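Local atomic coordinates of metallocarboxypeptidase (PDB entry 3DWC), a protein that probably acts as a metal-dependent carboxypeptidase of the M32 family, releasing C-terminal amino acids of broad specificity, proline excepted, from peptides. Residues 265-270 with 303-308; 308-313 with 339-344; 314-319 with 449-454. All blocks are in the same frame, centred on the assembly; numbering follows the deposited sequence.

Contact 1 of 3, residues 265-270 with 303-308. With CO (cobalt (II) ion), chain Q.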
# COMPACT_ATOMS: atom_id res chain seq x y z
N VAL B 265 12.40 16.23 -7.02
CA VAL B 265 11.38 16.41 -5.99
C VAL B 265 10.56 17.68 -6.19
O VAL B 265 9.36 17.67 -6.01
CB VAL B 265 12.00 16.39 -4.60
CG1 VAL B 265 11.10 17.00 -3.53
CG2 VAL B 265 12.36 14.94 -4.26
N ILE B 266 11.21 18.75 -6.60
CA ILE B 266 10.52 20.02 -6.88
C ILE B 266 9.49 19.80 -8.02
O ILE B 266 8.34 20.18 -7.94
CB ILE B 266 11.54 21.17 -7.18
CG1 ILE B 266 12.24 21.60 -5.89
CG2 ILE B 266 10.81 22.42 -7.82
CD1 ILE B 266 13.44 22.56 -6.05
N HIS B 267 9.92 19.17 -9.08
CA HIS B 267 9.05 18.78 -10.20
C HIS B 267 7.80 17.99 -9.72
O HIS B 267 6.66 18.32 -10.04
CB HIS B 267 9.89 17.93 -11.18
CG HIS B 267 9.16 17.58 -12.44
ND1 HIS B 267 9.36 18.25 -13.62
CD2 HIS B 267 8.21 16.65 -12.68
CE1 HIS B 267 8.54 17.77 -14.54
NE2 HIS B 267 7.83 16.80 -14.00
N GLU B 268 8.01 16.93 -8.95
CA GLU B 268 6.91 16.11 -8.49
C GLU B 268 6.05 16.83 -7.49
O GLU B 268 4.86 16.65 -7.47
CB GLU B 268 7.43 14.82 -7.89
CG GLU B 268 8.23 13.99 -8.83
CD GLU B 268 7.50 13.62 -10.12
OE1 GLU B 268 6.27 13.43 -10.09
OE2 GLU B 268 8.19 13.47 -11.18
N THR B 269 6.64 17.67 -6.67
CA THR B 269 5.88 18.51 -5.78
C THR B 269 4.97 19.43 -6.59
O THR B 269 3.85 19.68 -6.20
CB THR B 269 6.79 19.25 -4.79
OG1 THR B 269 7.48 18.29 -4.03
CG2 THR B 269 6.00 20.20 -3.79
N GLY B 270 5.43 19.91 -7.74
CA GLY B 270 4.56 20.77 -8.56
C GLY B 270 3.31 20.01 -9.04
O GLY B 270 2.24 20.57 -9.05
N PHE B 303 6.30 24.58 -13.94
CA PHE B 303 6.21 25.86 -13.27
C PHE B 303 7.08 25.86 -11.99
O PHE B 303 7.90 26.77 -11.75
CB PHE B 303 4.76 26.13 -12.95
CG PHE B 303 4.50 27.51 -12.45
CD1 PHE B 303 4.13 28.51 -13.31
CD2 PHE B 303 4.64 27.80 -11.10
CE1 PHE B 303 3.87 29.80 -12.83
CE2 PHE B 303 4.34 29.07 -10.59
CZ PHE B 303 3.97 30.08 -11.48
N ALA B 304 6.95 24.77 -11.21
CA ALA B 304 7.75 24.58 -10.02
C ALA B 304 9.22 24.43 -10.35
O ALA B 304 10.06 25.19 -9.87
CB ALA B 304 7.25 23.32 -9.16
N GLU B 305 9.54 23.44 -11.15
CA GLU B 305 10.90 23.14 -11.48
C GLU B 305 11.59 24.21 -12.27
O GLU B 305 12.70 24.63 -11.90
CB GLU B 305 10.98 21.80 -12.24
CG GLU B 305 12.36 21.35 -12.39
CD GLU B 305 12.57 20.26 -13.41
OE1 GLU B 305 11.62 19.67 -13.92
OE2 GLU B 305 13.74 20.00 -13.68
N MET B 306 10.99 24.63 -13.39
CA MET B 306 11.70 25.47 -14.36
C MET B 306 11.52 26.94 -14.09
O MET B 306 12.49 27.70 -14.09
CB MET B 306 11.30 25.14 -15.80
CG MET B 306 11.54 23.67 -16.23
SD MET B 306 13.28 23.31 -16.07
CE MET B 306 13.48 21.77 -16.98
N GLN B 307 10.29 27.34 -13.85
CA GLN B 307 9.98 28.74 -13.67
C GLN B 307 10.45 29.28 -12.34
O GLN B 307 10.87 30.44 -12.26
CB GLN B 307 8.49 29.02 -13.90
CG GLN B 307 8.00 28.77 -15.33
CD GLN B 307 8.65 29.66 -16.37
OE1 GLN B 307 8.89 29.24 -17.50
NE2 GLN B 307 8.89 30.90 -16.03
N ILE B 308 10.40 28.46 -11.29
CA ILE B 308 10.89 28.84 -10.00
C ILE B 308 12.25 28.17 -9.74
O ILE B 308 13.27 28.84 -9.52
CB ILE B 308 9.90 28.48 -8.86
CG1 ILE B 308 8.58 29.21 -9.07
CG2 ILE B 308 10.55 28.79 -7.45
CD1 ILE B 308 7.46 28.77 -8.16
CO CO Q . 6.24 15.47 -14.81
O HOH W 1 7.10 13.73 -13.66
O HOH W 2 7.33 14.97 -16.15
O HOH W 3 5.25 13.84 -15.87
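The imidazole of His267 is gripped at two points of its edge, by a metal at NE2 and by a carboxylate at ND1. NE2 coordinates the cobalt ion at 2.2 Å, while ND1 donates to Glu305 OE1 over 2.7 Å, a bond of 155° that stays close to the ring plane. Glu305 receives it on the anti lone pair of OE1, its carboxylate turned 75° from the ring. Both side chains leave their helices with CG anti to the backbone N, and the extended chain of Glu305 carries the acid across the gap. Metal and acceptor together fix the ring's rotation, and the carboxylate would make the histidine a more electron-rich ligand. OE2 of the same carboxylate is held by Arg310, which probably keeps Glu305 ionised.

Small and branched residues bring the backbones together. Methyl CG2 of Ile266 lies 3.9 Å from Ala304 CB, and Ala304 CB in turn sits 3.8 Å from Gly270 CA, where a glycine permits the close approach. The segment axes come within 7.6 Å at 123°. On another side of helix 259-276, Glu268, the predicted proton donor/acceptor, accepts from a cobalt-bound water through OE2. With His271 and Glu298 completing the protein ligands, this is the HExxH zinc-peptidase type of metal site, here occupied by cobalt, with Glu305 as second-shell partner of the first histidine.

Contact 2 of 3, residues 308-313 with 339-344. With SO4 (sulfate ion), chain U.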
# COMPACT_ATOMS: atom_id res chain seq x y z
N ILE B 308 10.40 28.46 -11.29
CA ILE B 308 10.89 28.84 -10.00
C ILE B 308 12.25 28.17 -9.74
O ILE B 308 13.27 28.84 -9.52
CB ILE B 308 9.90 28.48 -8.86
CG1 ILE B 308 8.58 29.21 -9.07
CG2 ILE B 308 10.55 28.79 -7.45
CD1 ILE B 308 7.46 28.77 -8.16
N GLY B 309 12.24 26.86 -9.78
CA GLY B 309 13.42 26.03 -9.42
C GLY B 309 14.77 26.32 -10.05
O GLY B 309 15.80 26.22 -9.37
N ARG B 310 14.79 26.65 -11.33
CA ARG B 310 16.05 26.93 -12.04
C ARG B 310 16.31 28.41 -12.22
O ARG B 310 17.22 28.80 -12.97
CB ARG B 310 16.01 26.25 -13.41
CG ARG B 310 15.95 24.68 -13.25
CD ARG B 310 16.40 24.02 -14.45
NE ARG B 310 16.09 22.58 -14.50
CZ ARG B 310 16.94 21.61 -14.19
NH1 ARG B 310 16.57 20.33 -14.35
NH2 ARG B 310 18.16 21.88 -13.71
N SER B 311 15.52 29.25 -11.56
CA SER B 311 15.69 30.70 -11.69
C SER B 311 16.88 31.22 -10.89
O SER B 311 17.26 30.61 -9.88
CB SER B 311 14.45 31.44 -11.24
OG SER B 311 14.20 31.35 -9.84
N GLY B 312 17.45 32.35 -11.34
CA GLY B 312 18.51 33.02 -10.58
C GLY B 312 18.07 33.40 -9.18
O GLY B 312 18.83 33.25 -8.26
N ALA B 313 16.85 33.92 -9.04
CA ALA B 313 16.27 34.29 -7.74
C ALA B 313 16.26 33.13 -6.76
O ALA B 313 16.57 33.29 -5.59
CB ALA B 313 14.81 34.86 -7.92
N ARG B 339 24.94 28.79 -12.55
CA ARG B 339 25.72 28.33 -13.71
C ARG B 339 25.65 26.84 -13.86
O ARG B 339 25.54 26.35 -14.98
CB ARG B 339 27.16 28.81 -13.62
CG ARG B 339 27.34 30.09 -14.35
CD ARG B 339 27.85 31.26 -13.57
NE ARG B 339 29.27 31.42 -13.63
CZ ARG B 339 29.95 32.56 -13.54
NH1 ARG B 339 29.38 33.76 -13.43
NH2 ARG B 339 31.26 32.50 -13.59
N VAL B 340 25.68 26.13 -12.74
CA VAL B 340 25.50 24.68 -12.70
C VAL B 340 24.06 24.28 -13.17
O VAL B 340 23.90 23.49 -14.08
CB VAL B 340 25.77 24.14 -11.26
CG1 VAL B 340 25.36 22.64 -11.13
CG2 VAL B 340 27.23 24.39 -10.85
N ILE B 341 23.04 24.85 -12.56
CA ILE B 341 21.65 24.47 -12.83
C ILE B 341 21.16 24.91 -14.24
O ILE B 341 20.24 24.26 -14.80
CB ILE B 341 20.70 25.02 -11.67
CG1 ILE B 341 21.02 24.43 -10.28
CG2 ILE B 341 19.22 24.80 -11.91
CD1 ILE B 341 20.90 23.02 -10.18
N GLN B 342 21.72 25.98 -14.82
CA GLN B 342 21.29 26.50 -16.15
C GLN B 342 22.26 26.13 -17.26
O GLN B 342 22.21 26.67 -18.35
CB GLN B 342 21.12 28.02 -16.15
CG GLN B 342 19.92 28.49 -15.32
CD GLN B 342 19.71 29.98 -15.36
OE1 GLN B 342 20.34 30.70 -16.14
NE2 GLN B 342 18.77 30.46 -14.56
N ARG B 343 23.17 25.21 -16.96
CA ARG B 343 24.19 24.83 -17.94
C ARG B 343 23.54 24.20 -19.16
O ARG B 343 22.63 23.40 -19.01
CB ARG B 343 25.17 23.83 -17.34
CG ARG B 343 26.42 23.67 -18.20
CD ARG B 343 27.12 22.38 -17.89
NE ARG B 343 28.36 22.57 -17.14
CZ ARG B 343 28.55 22.27 -15.85
NH1 ARG B 343 27.57 21.77 -15.07
NH2 ARG B 343 29.76 22.47 -15.34
N VAL B 344 24.00 24.60 -20.34
CA VAL B 344 23.46 24.11 -21.61
C VAL B 344 24.50 23.21 -22.26
O VAL B 344 25.61 23.65 -22.56
CB VAL B 344 23.03 25.27 -22.54
CG1 VAL B 344 22.65 24.74 -23.90
CG2 VAL B 344 21.83 26.01 -21.91
S SO4 U . 34.23 34.23 -14.33
O1 SO4 U . 34.68 34.90 -13.11
O2 SO4 U . 35.14 34.52 -15.44
O3 SO4 U . 34.21 32.78 -14.13
O4 SO4 U . 32.89 34.71 -14.68
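Arg310 lays the aliphatic part of its side chain across the CG2 methyl of Ile341, the two side chains crossing at about a right angle. The closest carbons are Arg310 CG and Ile341 CG2, 3.5 Å apart, with CB and CD of the arginine also touching the methyl, and the NH2 end of the guanidinium comes up against it too. Ile341 suits this place because its branch at CB holds CG2 anti to the backbone N, directed at the arginine, while the arginine's methylenes supply an apolar surface below a charged tip. The chain is extended from CG to NE and takes the guanidinium past the end of helix 334-341. There NH2 makes a weak bond to Ile341 O, 3.3 Å long and bent to 131°. The stronger partner of the guanidinium is Glu305, which forms a salt bridge with NH1.

Gln342, the first residue after the helix to leave helical backbone angles, provides the stronger of the two hydrogen bonds between the segments. Its chain is extended beyond CG, and NE2 donates to Arg310 O at 2.8 Å. The bond is almost straight at 173°, runs nearly along the C=O axis, and lies in the amide plane of the glutamine. NE2 also bonds to the terminal carboxylate of Gly505, so the amide joins the chain's C-terminus to this turn.

Ser311 shapes the turn that carries Arg310. With chi1 at 69°, its OG donates to an in-plane lone pair of Ile308 O at 2.7 Å, an oxygen that also accepts from Ser311 N. OG caps the backbone N of Phe314 as well. Ser311 is thus the N-cap of helix 312-326, and the contact sets the serine-capped turn between helices 294-309 and 312-326 against the C-terminal end of helix 334-341.

Contact 3 of 3, residues 314-319 with 449-454. With GLY (glycine), chain O; SO4 (sulfate ion), chain R.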
# COMPACT_ATOMS: atom_id res chain seq x y z
N PHE B 314 15.87 31.96 -7.23
CA PHE B 314 15.84 30.78 -6.38
C PHE B 314 17.25 30.35 -5.96
O PHE B 314 17.44 29.79 -4.88
CB PHE B 314 15.12 29.70 -7.10
CG PHE B 314 14.84 28.49 -6.30
CD1 PHE B 314 13.82 28.46 -5.41
CD2 PHE B 314 15.59 27.35 -6.49
CE1 PHE B 314 13.51 27.31 -4.72
CE2 PHE B 314 15.31 26.20 -5.76
CZ PHE B 314 14.25 26.20 -4.89
N MET B 315 18.25 30.60 -6.81
CA MET B 315 19.62 30.28 -6.42
C MET B 315 20.05 31.03 -5.17
O MET B 315 20.89 30.56 -4.40
CB MET B 315 20.59 30.55 -7.59
CG MET B 315 20.35 29.66 -8.83
SD MET B 315 20.26 27.87 -8.50
CE MET B 315 18.51 27.59 -8.46
N GLU B 316 19.52 32.24 -5.02
CA GLU B 316 19.80 33.08 -3.89
C GLU B 316 19.27 32.50 -2.60
O GLU B 316 19.92 32.56 -1.56
CB GLU B 316 19.21 34.46 -4.09
CG GLU B 316 19.77 35.16 -5.28
CD GLU B 316 19.33 36.62 -5.35
OE1 GLU B 316 19.16 37.25 -4.26
OE2 GLU B 316 19.11 37.09 -6.49
N PHE B 317 18.05 31.96 -2.68
CA PHE B 317 17.52 31.15 -1.61
C PHE B 317 18.23 29.78 -1.41
O PHE B 317 18.48 29.34 -0.29
CB PHE B 317 16.03 30.92 -1.85
CG PHE B 317 15.34 30.32 -0.66
CD1 PHE B 317 15.00 31.09 0.44
CD2 PHE B 317 15.01 28.97 -0.66
CE1 PHE B 317 14.35 30.53 1.55
CE2 PHE B 317 14.36 28.40 0.44
CZ PHE B 317 14.03 29.19 1.55
N LEU B 318 18.51 29.08 -2.50
CA LEU B 318 19.07 27.74 -2.43
C LEU B 318 20.48 27.65 -1.85
O LEU B 318 20.77 26.78 -0.99
CB LEU B 318 19.08 27.10 -3.83
CG LEU B 318 19.70 25.70 -3.94
CD1 LEU B 318 18.97 24.71 -3.04
CD2 LEU B 318 19.74 25.24 -5.40
N ALA B 319 21.37 28.50 -2.34
CA ALA B 319 22.79 28.41 -1.98
C ALA B 319 23.09 28.27 -0.49
O ALA B 319 23.83 27.34 -0.08
CB ALA B 319 23.57 29.55 -2.61
N CYS B 449 9.46 36.90 -3.65
CA CYS B 449 8.88 35.64 -3.19
C CYS B 449 9.82 34.46 -3.42
O CYS B 449 10.02 33.64 -2.53
CB CYS B 449 7.55 35.35 -3.90
SG CYS B 449 6.21 36.54 -3.54
N ILE B 450 10.36 34.35 -4.62
CA ILE B 450 11.25 33.27 -4.95
C ILE B 450 12.55 33.34 -4.14
O ILE B 450 12.89 32.38 -3.47
CB ILE B 450 11.56 33.22 -6.49
CG1 ILE B 450 10.28 32.91 -7.31
CG2 ILE B 450 12.64 32.16 -6.78
CD1 ILE B 450 10.40 33.07 -8.88
N ARG B 451 13.24 34.47 -4.15
CA ARG B 451 14.54 34.55 -3.49
C ARG B 451 14.47 34.39 -1.97
O ARG B 451 15.43 33.95 -1.37
CB ARG B 451 15.32 35.81 -3.93
CG ARG B 451 14.97 37.07 -3.26
CD ARG B 451 15.61 38.27 -4.02
NE ARG B 451 15.11 39.52 -3.48
CZ ARG B 451 15.47 40.01 -2.29
NH1 ARG B 451 14.94 41.16 -1.89
NH2 ARG B 451 16.36 39.39 -1.51
N LYS B 452 13.32 34.73 -1.38
CA LYS B 452 13.09 34.53 0.03
C LYS B 452 12.36 33.20 0.36
O LYS B 452 12.09 32.94 1.52
CB LYS B 452 12.23 35.68 0.60
CG LYS B 452 12.87 37.06 0.53
CD LYS B 452 11.95 38.10 1.17
CE LYS B 452 12.50 39.55 1.00
NZ LYS B 452 11.58 40.56 1.61
N GLY B 453 12.03 32.38 -0.64
CA GLY B 453 11.36 31.11 -0.36
C GLY B 453 9.99 31.28 0.30
O GLY B 453 9.60 30.48 1.15
N ASP B 454 9.30 32.35 -0.12
CA ASP B 454 7.99 32.77 0.35
C ASP B 454 6.99 32.68 -0.80
O ASP B 454 6.60 33.69 -1.41
CB ASP B 454 8.13 34.23 0.80
CG ASP B 454 7.04 34.67 1.71
OD1 ASP B 454 6.26 33.80 2.12
OD2 ASP B 454 6.97 35.92 2.02
N GLY O . 4.46 32.05 1.52
CA GLY O . 3.70 32.46 2.74
C GLY O . 2.24 32.79 2.53
O GLY O . 1.35 32.04 2.97
S SO4 R . 17.04 41.83 1.18
O1 SO4 R . 17.93 42.72 1.91
O2 SO4 R . 15.64 42.23 1.36
O3 SO4 R . 17.42 41.87 -0.23
O4 SO4 R . 17.18 40.46 1.69
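Phe317 presents one face of its ring to the backbone of Gly453, while Phe314, one turn earlier on helix 312-326, meets Ile450 at its edge. Both phenylalanines have CG anti to the backbone N. Over the Phe317 ring, Gly453 CA stands 3.7 Å from the centroid and 15° off the normal, a CH-pi contact. Having no side chain, Gly453 lets the Phe317 ring lie directly on its CA, and glycine suits the place twice over, since its phi is also positive (62°). It closes helix 443-451 in a Schellman motif: Asp454 N reaches back to Cys449 O at 2.8 Å, and Gly453 N to Ile450 O. The aromatic side chain therefore covers a helix C-terminus, with Arg451 O near the ring plane, 3.1 Å from Phe317 CB. Arg321 adds a cation-pi interaction to the ring.

Ile450 crosses Phe314 at about a right angle, its CG2 methyl 3.5 Å from Phe314 CB. At the outer margin Glu316 and Arg451 cross obliquely. Glu316 OE1 lies 3.7 Å from Arg451 CD and 4.5 Å from Arg451 NH2, beyond a salt bridge, so any attraction between the opposite charges is probably weak. The guanidinium has Asp448 as its salt-bridge partner and weak bonds to a sulfate ion. Beyond the Schellman turn, Asp454 OD1 accepts from the amino N of a bound glycine at 2.6 Å, in a pocket shared with Lys224, Leu455 and Gly456.

The centres of contacts 1, 2 and 3 lie about 12, 20 and 25 Å from the centre of the chain, all on the same side of it; the segments of contacts 2 and 3 alternate along the sequence. Contacts 1 and 2 share Ile308 and helix 294-309, and the salt bridge of Glu305 OE2 to Arg310 NH1 (2.9 Å) ties the second shell of the cobalt to contact 2; the Arg310 side chain is about 11 Å from the metal. Contacts 2 and 3 both use helix 312-326, and Gly309 O lies 3.1 Å from Phe314 CD2. Contact 3 also reaches contact 1 through Ile266 CD1 and Phe314 CZ, 3.9 Å apart. Its Asp454 serves the glycine pocket, distinct from the metal centre.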